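Local coordinates for flagellar hook associated protein type 3 FlgL (Legionella pneumophila subsp. pneumophila, PDB 5YTI), which probably serves as a structural component of the bacterial flagellum, a flagellin-family hook-associated protein that, as in its relatives, forms part of the hook-filament junction, at residues R74-I79 with Y134-S139; M226-N231 with G278-G283; S212-A217 with G271-V276; E60-N65 with V167-L172; I186-G191 with S289-E294. All blocks are in the same frame, centred on the assembly; numbering follows the deposited sequence.

How the contacts relate
Followed from its N terminus, the chain uses helix 49-96 twice: contact 4 begins at 60-65 and contact 1 at 74-79. Contact 1 closes first, at the loop 134-139, and so lies within the longer excursion that contact 4 completes at 167-172; the two tie helix 49-96 to that loop and to the hairpin 164-174. Contact 5 opens a second excursion at 186-191. Within it contact 3 opens at 212-217 and contact 2 at 226-231; contact 3 closes at 271-276 and contact 2 at 278-283, so they cross. Contact 3 pairs strands of the three-stranded sheet, contact 2 joins the five-stranded sheet to the loop between the sheets, and contact 5 closes this beta-rich insertion at 289-294, beside helix 316-374.

Contact 1: R74-I79 with Y134-S139; sequences RLEEGI and YMFSGS
Glu76, on a helix turn, and Met135, in a loop without regular structure, have the closest CA atoms of the two segments, 7.7 Å apart, so the backbones stand off and side chains fill the interval. Met135, a selenomethionine, does most of the filling. Its CG sits between the backbone N and the carbonyl carbon (chi1 57°), and the bend at chi3 (68°) brings the methyl CE against the helix. There Met135 CE comes within 4.0 Å of Ile79 CG1 and 4.1 Å of Leu75 C, while Met135 SE lies 4.0 Å from Glu76 CG.

The ring of Phe136 continues this apolar surface. Ile79 CG2 meets it at the edge, near the ring plane, 3.9 Å from Phe136 CE2. Glu76 approaches obliquely through its methylene, with Glu76 CG 3.9 Å from Phe136 CE1, and its carboxylate plane is turned 74° from the ring. The selenomethionine also packs on its neighbour in sequence: Met135 CG lies 3.6 Å above one face of the Phe136 ring, offset toward the rim. No hydrogen bond crosses the contact, which therefore illustrates a loop held to a helix by side-chain packing.

Around this pair of segments, Leu345 of helix 316-374 touches Glu76, Phe183 of helix 179-184 makes an edge-to-face ring contact with Phe136, and Tyr156 at the end of strand 154-156 hydrogen-bonds to the Phe136 carbonyl.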
# COMPACT_ATOMS: atom_id res chain seq x y z
N ARG A 74 20.55 13.34 3.21
CA ARG A 74 20.95 13.70 1.85
C ARG A 74 21.61 12.52 1.09
O ARG A 74 21.38 12.36 -0.11
CB ARG A 74 21.85 14.93 1.86
CG ARG A 74 21.08 16.23 2.11
CD ARG A 74 21.93 17.49 1.86
NE ARG A 74 21.52 18.60 2.73
CZ ARG A 74 20.57 19.49 2.45
NH1 ARG A 74 20.27 20.44 3.34
NH2 ARG A 74 19.91 19.43 1.30
N LEU A 75 22.40 11.71 1.79
CA LEU A 75 22.94 10.47 1.23
C LEU A 75 21.78 9.55 0.79
O LEU A 75 21.79 8.99 -0.31
CB LEU A 75 23.83 9.76 2.26
CG LEU A 75 25.08 9.03 1.77
CD1 LEU A 75 26.00 10.00 1.06
CD2 LEU A 75 25.81 8.36 2.93
N GLU A 76 20.78 9.45 1.66
CA GLU A 76 19.54 8.70 1.40
C GLU A 76 18.67 9.33 0.27
O GLU A 76 18.02 8.62 -0.46
CB GLU A 76 18.73 8.57 2.69
CG GLU A 76 17.62 7.53 2.62
CD GLU A 76 16.48 7.75 3.62
OE1 GLU A 76 15.31 7.77 3.18
OE2 GLU A 76 16.75 7.87 4.84
N GLU A 77 18.64 10.65 0.14
CA GLU A 77 17.88 11.26 -0.95
C GLU A 77 18.46 10.72 -2.25
O GLU A 77 17.72 10.36 -3.15
CB GLU A 77 17.94 12.80 -0.88
CG GLU A 77 17.29 13.55 -2.06
CD GLU A 77 15.81 13.18 -2.34
OE1 GLU A 77 14.98 13.09 -1.42
OE2 GLU A 77 15.46 13.00 -3.53
N GLY A 78 19.78 10.59 -2.31
CA GLY A 78 20.49 10.23 -3.56
C GLY A 78 20.36 8.78 -3.99
O GLY A 78 20.39 8.48 -5.19
N ILE A 79 20.22 7.90 -3.01
CA ILE A 79 19.92 6.49 -3.26
C ILE A 79 18.48 6.33 -3.72
O ILE A 79 18.23 5.68 -4.74
CB ILE A 79 20.20 5.63 -2.01
CG1 ILE A 79 21.71 5.62 -1.70
CG2 ILE A 79 19.66 4.21 -2.21
CD1 ILE A 79 22.59 4.99 -2.77
N TYR A 134 23.67 -1.01 7.34
CA TYR A 134 22.73 -0.86 6.22
C TYR A 134 21.76 0.30 6.40
O TYR A 134 21.24 0.48 7.49
CB TYR A 134 21.98 -2.17 6.01
CG TYR A 134 22.89 -3.28 5.58
CD1 TYR A 134 23.30 -3.40 4.24
CD2 TYR A 134 23.36 -4.22 6.49
CE1 TYR A 134 24.14 -4.43 3.84
CE2 TYR A 134 24.20 -5.25 6.10
CZ TYR A 134 24.59 -5.36 4.78
OH TYR A 134 25.42 -6.39 4.40
N MSE A 135 21.47 1.08 5.36
CA MSE A 135 20.58 2.25 5.55
C MSE A 135 19.13 1.88 5.67
O MSE A 135 18.38 2.61 6.33
CB MSE A 135 20.76 3.41 4.55
CG MSE A 135 20.62 3.14 3.07
SE MSE A 135 20.47 4.85 2.06
CE MSE A 135 22.24 5.70 2.26
N PHE A 136 18.71 0.77 5.09
CA PHE A 136 17.27 0.49 5.04
C PHE A 136 16.87 -0.72 5.88
O PHE A 136 15.87 -1.37 5.63
CB PHE A 136 16.84 0.27 3.60
CG PHE A 136 16.97 1.49 2.73
CD1 PHE A 136 16.36 2.67 3.08
CD2 PHE A 136 17.69 1.43 1.55
CE1 PHE A 136 16.47 3.80 2.27
CE2 PHE A 136 17.80 2.55 0.74
CZ PHE A 136 17.19 3.74 1.10
N SER A 137 17.65 -1.01 6.89
CA SER A 137 17.39 -2.20 7.68
C SER A 137 16.68 -1.90 8.99
O SER A 137 16.21 -2.82 9.66
CB SER A 137 18.71 -2.88 7.98
OG SER A 137 19.62 -1.93 8.47
N GLY A 138 16.58 -0.63 9.36
CA GLY A 138 15.94 -0.26 10.63
C GLY A 138 16.91 -0.39 11.78
O GLY A 138 18.08 -0.21 11.59
N SER A 139 16.44 -0.70 12.97
CA SER A 139 17.36 -0.80 14.10
C SER A 139 18.40 -1.91 13.92
O SER A 139 19.42 -1.88 14.58
CB SER A 139 16.63 -1.10 15.39
OG SER A 139 16.57 -2.50 15.56

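Contact 2: M226-N231 with G278-G283; sequences MTFALN and GLPKAG
The Phe228 ring carries Pro280 on one face: Pro280 CG stands 3.9 Å above the ring plane, offset toward the rim, in a CH-pi contact whose line to the ring centroid is 17° from the normal. Pro280 CB also approaches, 4.1 Å from Phe228 CG. At the far end of the same ring, Phe228 CZ packs 3.9 Å from Val276 CG1, and Val238 and Phe286, on the adjoining strands, also touch this side chain. The setting is an antiparallel beta-sheet in which strand 224-230 runs between strands 236-242 and 285-290. Segment 278-283 is the loop that brings the chain into strand 285-290 from strand 272-277, a member of the three-stranded sheet.

The proline thus closes over an aromatic side chain of one sheet while the chain passes between the two. Beyond the ring, Ala282 CB rests 3.9 Å from Ala229 CA and 4.1 Å from Leu230 CG, a small apolar patch toward the strand end. Ala282 CA adds a CA-H...O contact to Phe228 O. That same carbonyl oxygen, Phe228 O, accepts the hydrogen bond that crosses here, from Gly283 N at 2.6 Å, with an N-H...O angle of 164°.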
# COMPACT_ATOMS: atom_id res chain seq x y z
N MSE A 226 -14.83 -13.23 -13.34
CA MSE A 226 -15.49 -12.74 -14.54
C MSE A 226 -15.42 -13.84 -15.55
O MSE A 226 -14.34 -14.35 -15.89
CB MSE A 226 -14.77 -11.49 -15.07
CG MSE A 226 -15.50 -10.83 -16.25
SE MSE A 226 -14.46 -9.34 -17.03
CE MSE A 226 -15.65 -8.05 -16.15
N THR A 227 -16.58 -14.22 -16.05
CA THR A 227 -16.71 -15.40 -16.86
C THR A 227 -17.49 -14.94 -18.11
O THR A 227 -18.58 -14.34 -17.99
CB THR A 227 -17.40 -16.55 -16.05
OG1 THR A 227 -18.17 -16.00 -14.97
CG2 THR A 227 -16.38 -17.50 -15.37
N PHE A 228 -16.91 -15.17 -19.29
CA PHE A 228 -17.61 -14.90 -20.56
C PHE A 228 -18.37 -16.15 -21.04
O PHE A 228 -17.79 -17.24 -21.15
CB PHE A 228 -16.62 -14.41 -21.65
CG PHE A 228 -15.85 -13.19 -21.24
CD1 PHE A 228 -16.37 -11.94 -21.41
CD2 PHE A 228 -14.63 -13.31 -20.63
CE1 PHE A 228 -15.69 -10.83 -20.98
CE2 PHE A 228 -13.94 -12.21 -20.19
CZ PHE A 228 -14.47 -10.96 -20.36
N ALA A 229 -19.66 -16.02 -21.32
CA ALA A 229 -20.38 -17.16 -21.87
C ALA A 229 -21.62 -16.74 -22.68
O ALA A 229 -21.78 -15.55 -23.01
CB ALA A 229 -20.73 -18.18 -20.77
N LEU A 230 -22.50 -17.72 -22.98
CA LEU A 230 -23.53 -17.60 -24.03
C LEU A 230 -24.98 -17.37 -23.61
O LEU A 230 -25.50 -17.97 -22.66
CB LEU A 230 -23.49 -18.83 -24.95
CG LEU A 230 -22.18 -18.97 -25.75
CD1 LEU A 230 -22.09 -20.34 -26.39
CD2 LEU A 230 -22.06 -17.84 -26.78
N ASN A 231 -25.60 -16.45 -24.34
CA ASN A 231 -27.05 -16.29 -24.41
C ASN A 231 -27.69 -17.56 -24.92
O ASN A 231 -27.06 -18.34 -25.65
CB ASN A 231 -27.41 -15.17 -25.40
CG ASN A 231 -27.74 -13.86 -24.73
OD1 ASN A 231 -27.90 -13.80 -23.51
ND2 ASN A 231 -27.86 -12.80 -25.52
N GLY A 278 -10.66 -6.91 -27.29
CA GLY A 278 -10.38 -8.17 -27.96
C GLY A 278 -11.65 -8.98 -28.05
O GLY A 278 -12.71 -8.50 -27.68
N LEU A 279 -11.55 -10.21 -28.56
CA LEU A 279 -12.73 -11.06 -28.73
C LEU A 279 -12.53 -12.37 -27.96
O LEU A 279 -11.84 -13.27 -28.41
CB LEU A 279 -13.03 -11.28 -30.22
CG LEU A 279 -12.83 -10.05 -31.15
N PRO A 280 -13.09 -12.46 -26.76
CA PRO A 280 -12.99 -13.71 -26.04
C PRO A 280 -13.87 -14.80 -26.64
O PRO A 280 -14.73 -14.52 -27.48
CB PRO A 280 -13.52 -13.36 -24.65
CG PRO A 280 -14.40 -12.18 -24.85
CD PRO A 280 -13.81 -11.43 -26.00
N LYS A 281 -13.64 -16.04 -26.19
CA LYS A 281 -14.52 -17.19 -26.45
C LYS A 281 -15.25 -17.51 -25.15
O LYS A 281 -14.79 -17.13 -24.08
CB LYS A 281 -13.69 -18.43 -26.82
CG LYS A 281 -12.64 -18.21 -27.89
CD LYS A 281 -13.24 -18.27 -29.28
CE LYS A 281 -12.28 -18.95 -30.22
NZ LYS A 281 -12.81 -18.83 -31.59
N ALA A 282 -16.37 -18.23 -25.22
CA ALA A 282 -17.08 -18.63 -23.99
C ALA A 282 -16.14 -19.44 -23.10
O ALA A 282 -15.27 -20.18 -23.60
CB ALA A 282 -18.32 -19.45 -24.31
N GLY A 283 -16.28 -19.26 -21.79
CA GLY A 283 -15.49 -20.00 -20.81
C GLY A 283 -14.20 -19.32 -20.37
O GLY A 283 -13.65 -19.62 -19.30

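Contact 3: S212-A217 with G271-V276; sequences SVTNEA and GMEMVV
Thr214 and Glu273 meet through side chains set by their first torsions. In Glu273, CG is anti to the carbonyl carbon (chi1 -76°) and the chain runs extended beyond it; in Thr214 the methyl CG2 is likewise anti to the carbonyl carbon, while OG1 lies between that carbon and the backbone N. The Thr214 methyl CG2 lies against the flank of the glutamate, 3.7 Å from Glu273 CD and 3.9 Å from Glu273 CG, the two side chains crossing at about a right angle. Glu273 OE2 comes to 3.8 Å from Thr214 OG1.

The backbones pair as antiparallel strands. Ser212 and Glu273 form a hydrogen-bonded pair, with Glu273 N donating to Ser212 O at 3.0 Å and Ser212 N to Glu273 O at 3.1 Å. Val213 and Met272, a selenomethionine, form the adjacent non-hydrogen-bonded pair. Their side chains point to the other face of the sheet, where Val213 CG2 lies 4.4 Å from Met272 CG and Phe193 packs on both. Strand 207-213 is an outermost strand of this three-stranded sheet within the chain. Ser212 OG hydrogen-bonds to Ser212 OG of the second subunit.

Where the strand ends, Gly271 O accepts from both Thr214 N (3.0 Å) and Asn215 N (3.3 Å), which come from the same face of its carbonyl plane. The bond from Asn215 N is nearly straight at hydrogen, 178°. One carbonyl thus serves two successive amides, and the departing chain stays bound, through the residue just before strand 272-277, for two residues beyond its last bridge.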
# COMPACT_ATOMS: atom_id res chain seq x y z
N SER A 212 -10.36 1.18 -12.25
CA SER A 212 -10.25 1.91 -10.97
C SER A 212 -11.55 1.87 -10.15
O SER A 212 -12.61 1.56 -10.67
CB SER A 212 -9.96 3.38 -11.26
OG SER A 212 -11.21 4.07 -11.42
N VAL A 213 -11.45 2.23 -8.88
CA VAL A 213 -12.61 2.51 -8.05
C VAL A 213 -13.13 3.91 -8.36
O VAL A 213 -12.40 4.91 -8.15
CB VAL A 213 -12.24 2.47 -6.56
CG1 VAL A 213 -13.43 2.92 -5.70
CG2 VAL A 213 -11.74 1.09 -6.17
N THR A 214 -14.38 3.98 -8.84
CA THR A 214 -15.02 5.23 -9.23
C THR A 214 -16.05 5.65 -8.21
O THR A 214 -16.39 6.82 -8.14
CB THR A 214 -15.77 5.14 -10.58
OG1 THR A 214 -16.88 4.26 -10.43
CG2 THR A 214 -14.89 4.64 -11.70
N ASN A 215 -16.59 4.71 -7.44
CA ASN A 215 -17.51 5.09 -6.39
C ASN A 215 -17.17 4.42 -5.04
O ASN A 215 -17.60 3.31 -4.73
CB ASN A 215 -18.93 4.84 -6.87
CG ASN A 215 -19.97 5.35 -5.90
OD1 ASN A 215 -19.80 5.24 -4.67
ND2 ASN A 215 -21.07 5.88 -6.43
N GLU A 216 -16.42 5.13 -4.22
CA GLU A 216 -15.92 4.63 -2.95
C GLU A 216 -17.01 4.09 -2.02
O GLU A 216 -16.78 3.11 -1.27
CB GLU A 216 -15.15 5.71 -2.22
CG GLU A 216 -14.32 5.18 -1.09
CD GLU A 216 -13.28 4.20 -1.58
OE1 GLU A 216 -13.27 3.08 -1.05
OE2 GLU A 216 -12.48 4.53 -2.49
N ALA A 217 -18.19 4.69 -2.05
CA ALA A 217 -19.30 4.20 -1.20
C ALA A 217 -19.87 2.90 -1.73
O ALA A 217 -20.26 2.07 -0.94
CB ALA A 217 -20.41 5.23 -1.05
N GLY A 271 -18.83 -0.49 -7.09
CA GLY A 271 -17.89 0.62 -7.05
C GLY A 271 -16.70 0.61 -7.99
O GLY A 271 -15.90 1.53 -7.92
N MSE A 272 -16.55 -0.39 -8.85
CA MSE A 272 -15.34 -0.50 -9.69
C MSE A 272 -15.71 -0.45 -11.15
O MSE A 272 -16.80 -0.88 -11.51
CB MSE A 272 -14.57 -1.80 -9.44
CG MSE A 272 -14.20 -2.07 -7.98
SE MSE A 272 -13.92 -4.01 -7.67
CE MSE A 272 -13.20 -3.85 -5.87
N GLU A 273 -14.81 0.08 -12.00
CA GLU A 273 -14.99 0.05 -13.46
C GLU A 273 -13.73 -0.52 -14.13
O GLU A 273 -12.63 -0.35 -13.62
CB GLU A 273 -15.32 1.46 -14.02
CG GLU A 273 -16.78 1.91 -13.77
CD GLU A 273 -17.14 3.28 -14.34
OE1 GLU A 273 -16.39 3.81 -15.21
OE2 GLU A 273 -18.21 3.82 -13.92
N MSE A 274 -13.90 -1.20 -15.26
CA MSE A 274 -12.79 -1.74 -16.07
C MSE A 274 -13.23 -1.93 -17.49
O MSE A 274 -14.42 -1.85 -17.79
CB MSE A 274 -12.20 -3.03 -15.48
CG MSE A 274 -13.04 -4.32 -15.51
SE MSE A 274 -12.91 -5.27 -13.75
CE MSE A 274 -14.22 -4.13 -12.83
N VAL A 275 -12.30 -2.15 -18.41
CA VAL A 275 -12.66 -2.20 -19.83
C VAL A 275 -12.01 -3.39 -20.51
O VAL A 275 -10.78 -3.55 -20.42
CB VAL A 275 -12.24 -0.90 -20.55
CG1 VAL A 275 -12.25 -1.06 -22.07
CG2 VAL A 275 -13.16 0.23 -20.12
N VAL A 276 -12.83 -4.18 -21.20
CA VAL A 276 -12.40 -5.43 -21.85
C VAL A 276 -12.18 -5.28 -23.37
O VAL A 276 -13.03 -4.79 -24.04
CB VAL A 276 -13.46 -6.49 -21.57
CG1 VAL A 276 -13.07 -7.84 -22.15
CG2 VAL A 276 -13.66 -6.62 -20.07

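Contact 4: E60-N65 with V167-L172; sequences ELFQNN and VTTSLL
Phe62 reaches from helix 49-96 across to Thr168, at the tip of a beta-hairpin whose strands are 164-168 and 171-174. The hairpin is closed between the residues flanking its turn by the backbone bond from Val167 N to Leu171 O. The contact is thus an example of a helix holding a small two-stranded sheet by its turn.

Contacts of the aromatic ring with backbone come first. Thr168 O lies over the centre of one face of the Phe62 ring, 3.4 Å above its plane, and Thr168 C is 3.4 Å from Phe62 CE2. The peptide continues past the ring, Thr169 N coming to 3.5 Å from Phe62 CE2 in an oblique approach. Phe62 CG is anti to the carbonyl carbon (chi1 -69°), a setting that directs the base of the ring toward the hairpin. Phe62 CB meanwhile lies 3.9 Å from Val167 C.

Van der Waals contact continues at Val167 and the next helical turn. The CB of Val167 lies close to the helix, and Val167 CG1 stands beside Asn65, 3.9 Å from Asn65 C and 4.1 Å from Asn65 CB.

Polar links run to partners just beyond the two segments. Asn65 ND2 hydrogen-bonds to Ala166 O, a second hold of the helix on the hairpin strand. Helix 316-374 flanks the turn as well: Asn359 touches both Phe62 and Thr168, Tyr362 touches Thr169, and the carbonyl Val167 O accepts a hydrogen bond from Asn359 ND2.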
# COMPACT_ATOMS: atom_id res chain seq x y z
N GLU A 60 25.65 21.54 21.88
CA GLU A 60 26.68 20.96 21.02
C GLU A 60 26.21 19.63 20.47
O GLU A 60 26.53 19.27 19.33
CB GLU A 60 28.00 20.81 21.79
CG GLU A 60 28.65 22.14 22.12
CD GLU A 60 29.57 22.07 23.31
OE1 GLU A 60 29.68 20.99 23.93
OE2 GLU A 60 30.19 23.11 23.63
N LEU A 61 25.46 18.90 21.30
CA LEU A 61 24.93 17.59 20.95
C LEU A 61 23.77 17.72 19.94
O LEU A 61 23.66 16.92 18.98
CB LEU A 61 24.45 16.88 22.22
CG LEU A 61 23.76 15.53 22.00
CD1 LEU A 61 24.76 14.51 21.47
CD2 LEU A 61 23.07 15.04 23.26
N PHE A 62 22.92 18.72 20.18
CA PHE A 62 21.80 19.04 19.30
C PHE A 62 22.32 19.45 17.90
O PHE A 62 21.82 18.95 16.89
CB PHE A 62 20.89 20.14 19.91
CG PHE A 62 20.08 19.73 21.15
CD1 PHE A 62 19.98 18.39 21.57
CD2 PHE A 62 19.38 20.70 21.88
CE1 PHE A 62 19.24 18.05 22.71
CE2 PHE A 62 18.64 20.36 23.00
CZ PHE A 62 18.57 19.04 23.42
N GLN A 63 23.31 20.35 17.85
CA GLN A 63 24.00 20.72 16.58
C GLN A 63 24.75 19.53 15.91
O GLN A 63 24.70 19.39 14.69
CB GLN A 63 24.99 21.89 16.78
CG GLN A 63 24.45 23.07 17.59
CD GLN A 63 24.85 24.42 17.02
OE1 GLN A 63 24.33 24.84 15.98
NE2 GLN A 63 25.75 25.12 17.72
N ASN A 64 25.44 18.71 16.70
CA ASN A 64 26.10 17.49 16.21
C ASN A 64 25.04 16.53 15.63
O ASN A 64 25.13 16.11 14.48
CB ASN A 64 26.93 16.83 17.33
CG ASN A 64 28.10 15.97 16.82
OD1 ASN A 64 29.12 16.50 16.32
ND2 ASN A 64 27.99 14.64 16.99
N ASN A 65 24.01 16.23 16.42
CA ASN A 65 22.93 15.39 15.93
C ASN A 65 22.28 15.89 14.60
O ASN A 65 21.94 15.06 13.73
CB ASN A 65 21.86 15.21 17.02
CG ASN A 65 22.23 14.16 18.05
OD1 ASN A 65 23.21 13.44 17.90
ND2 ASN A 65 21.43 14.08 19.11
N VAL A 167 17.44 17.32 17.92
CA VAL A 167 18.18 18.36 17.18
C VAL A 167 17.81 19.79 17.61
O VAL A 167 18.34 20.76 17.07
CB VAL A 167 17.99 18.18 15.66
CG1 VAL A 167 18.51 16.82 15.22
CG2 VAL A 167 16.53 18.29 15.25
N THR A 168 16.86 19.90 18.56
CA THR A 168 16.63 21.08 19.42
C THR A 168 16.07 20.53 20.74
O THR A 168 16.05 19.30 20.92
CB THR A 168 15.63 22.10 18.81
OG1 THR A 168 14.28 21.60 18.90
CG2 THR A 168 15.99 22.46 17.36
N THR A 169 15.59 21.38 21.65
CA THR A 169 15.19 20.91 23.01
C THR A 169 13.91 20.08 23.03
O THR A 169 13.64 19.32 23.98
CB THR A 169 15.00 22.06 24.02
OG1 THR A 169 15.80 23.19 23.65
CG2 THR A 169 15.38 21.59 25.44
N SER A 170 13.11 20.23 21.97
CA SER A 170 11.81 19.61 21.93
C SER A 170 11.46 19.15 20.51
O SER A 170 10.28 19.00 20.19
CB SER A 170 10.78 20.62 22.41
OG SER A 170 10.86 21.77 21.58
N LEU A 171 12.46 18.94 19.67
CA LEU A 171 12.21 18.38 18.34
C LEU A 171 13.04 17.13 18.07
O LEU A 171 14.27 17.16 18.09
CB LEU A 171 12.46 19.43 17.25
CG LEU A 171 12.03 19.03 15.84
CD1 LEU A 171 10.53 18.74 15.83
CD2 LEU A 171 12.42 20.11 14.82
N LEU A 172 12.34 16.03 17.83
CA LEU A 172 12.97 14.81 17.37
C LEU A 172 12.72 14.73 15.86
O LEU A 172 11.67 15.13 15.38
CB LEU A 172 12.39 13.60 18.11
CG LEU A 172 12.86 13.26 19.53
CD1 LEU A 172 12.81 14.51 20.41
CD2 LEU A 172 12.06 12.11 20.16

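Contact 5: I186-G191 with S289-E294; sequences IPSGNG and SPAKNE
Ser188 and Lys292 are joined by two hydrogen bonds. The backbone Ser188 N donates to Lys292 O at 3.1 Å, and Lys292 N donates to the serine hydroxyl oxygen, Ser188 OG, at 3.0 Å with an N-H...O angle of 151°. The serine chi1 of 52° turns OG back over its own backbone, where it meets the Lys292 amide. A third bond runs from Glu294 N to Ile186 O, also 3.0 Å.

The two backbone-to-backbone bonds flank a single backbone bridge between Pro187 and Asn293, just past the end of strand 285-290. Immediately after the bridge the chain reverses in a type II' beta turn from Ser188 to Gly191, leading into strand 193-197, which pairs with 285-290 at one side of the five-stranded antiparallel sheet.

Apolar contact centres on the methyl of Ala291. Ala291 CB lies 4.0 Å from Pro187 CB and fits against the turn, 3.5 Å from both Ser188 O and Gly191 O.

The polar ends of Glu294 and Asn293 lie against segment 186-191 and have further partners beyond it. Glu294 OE1, 3.6 Å from Ser188 CB, forms a salt bridge with Arg302, and OE2 hydrogen-bonds to Ser298. Asn293 ND2 hydrogen-bonds to Asn181 of the second subunit, and Pro187 packs on Pro187 of that subunit.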
# COMPACT_ATOMS: atom_id res chain seq x y z
N ILE A 186 3.69 -2.34 -1.19
CA ILE A 186 3.19 -1.44 -2.23
C ILE A 186 2.08 -2.23 -2.84
O ILE A 186 2.26 -3.39 -3.17
CB ILE A 186 4.24 -1.20 -3.30
CG1 ILE A 186 5.50 -0.68 -2.66
CG2 ILE A 186 3.72 -0.22 -4.34
CD1 ILE A 186 6.54 -0.23 -3.65
N PRO A 187 0.91 -1.62 -2.95
CA PRO A 187 -0.17 -2.50 -3.34
C PRO A 187 -0.09 -2.82 -4.82
O PRO A 187 0.37 -2.00 -5.67
CB PRO A 187 -1.43 -1.69 -2.99
CG PRO A 187 -0.95 -0.47 -2.26
CD PRO A 187 0.45 -0.25 -2.76
N SER A 188 -0.52 -4.04 -5.11
CA SER A 188 -0.57 -4.57 -6.46
C SER A 188 -1.78 -4.07 -7.19
O SER A 188 -2.70 -3.48 -6.59
CB SER A 188 -0.64 -6.08 -6.40
OG SER A 188 -1.71 -6.50 -5.55
N GLY A 189 -1.82 -4.34 -8.49
CA GLY A 189 -2.92 -3.90 -9.33
C GLY A 189 -2.85 -2.40 -9.45
O GLY A 189 -1.75 -1.78 -9.39
N ASN A 190 -4.03 -1.81 -9.56
CA ASN A 190 -4.16 -0.38 -9.70
C ASN A 190 -4.10 0.29 -8.37
O ASN A 190 -4.33 1.50 -8.29
CB ASN A 190 -5.51 -0.03 -10.33
CG ASN A 190 -6.67 -0.60 -9.57
OD1 ASN A 190 -6.57 -0.86 -8.38
ND2 ASN A 190 -7.78 -0.82 -10.27
N GLY A 191 -3.86 -0.51 -7.33
CA GLY A 191 -3.71 0.01 -5.99
C GLY A 191 -4.81 -0.44 -5.09
O GLY A 191 -4.66 -0.47 -3.86
N SER A 289 -9.41 -9.21 -7.51
CA SER A 289 -9.13 -9.50 -6.12
C SER A 289 -8.56 -8.28 -5.42
O SER A 289 -7.84 -7.49 -6.02
CB SER A 289 -8.13 -10.64 -6.11
OG SER A 289 -7.46 -10.72 -7.38
N PRO A 290 -8.85 -8.14 -4.12
CA PRO A 290 -8.28 -7.00 -3.39
C PRO A 290 -6.78 -6.85 -3.58
O PRO A 290 -6.07 -7.81 -3.83
CB PRO A 290 -8.58 -7.33 -1.94
CG PRO A 290 -9.10 -8.73 -1.92
CD PRO A 290 -9.68 -8.99 -3.27
N ALA A 291 -6.29 -5.64 -3.47
CA ALA A 291 -4.89 -5.44 -3.62
C ALA A 291 -4.13 -6.06 -2.48
O ALA A 291 -4.62 -6.16 -1.35
CB ALA A 291 -4.59 -3.98 -3.68
N LYS A 292 -2.90 -6.42 -2.78
CA LYS A 292 -2.10 -7.24 -1.92
C LYS A 292 -0.74 -6.58 -1.83
O LYS A 292 -0.22 -6.15 -2.85
CB LYS A 292 -1.97 -8.60 -2.59
CG LYS A 292 -1.48 -9.70 -1.69
CD LYS A 292 -1.36 -10.99 -2.50
CE LYS A 292 -1.09 -12.21 -1.63
NZ LYS A 292 0.36 -12.36 -1.26
N ASN A 293 -0.15 -6.48 -0.65
CA ASN A 293 1.20 -5.93 -0.60
C ASN A 293 2.16 -6.80 -1.42
O ASN A 293 2.07 -8.02 -1.40
CB ASN A 293 1.70 -5.75 0.83
CG ASN A 293 1.19 -4.46 1.46
OD1 ASN A 293 0.97 -3.46 0.76
ND2 ASN A 293 0.98 -4.49 2.79
N GLU A 294 3.05 -6.15 -2.17
CA GLU A 294 3.97 -6.89 -3.02
C GLU A 294 5.16 -5.99 -3.37
O GLU A 294 4.96 -4.88 -3.90
CB GLU A 294 3.23 -7.41 -4.28
CG GLU A 294 4.04 -7.28 -5.57
CD GLU A 294 3.51 -8.09 -6.75
OE1 GLU A 294 2.30 -8.07 -7.01
OE2 GLU A 294 4.32 -8.72 -7.47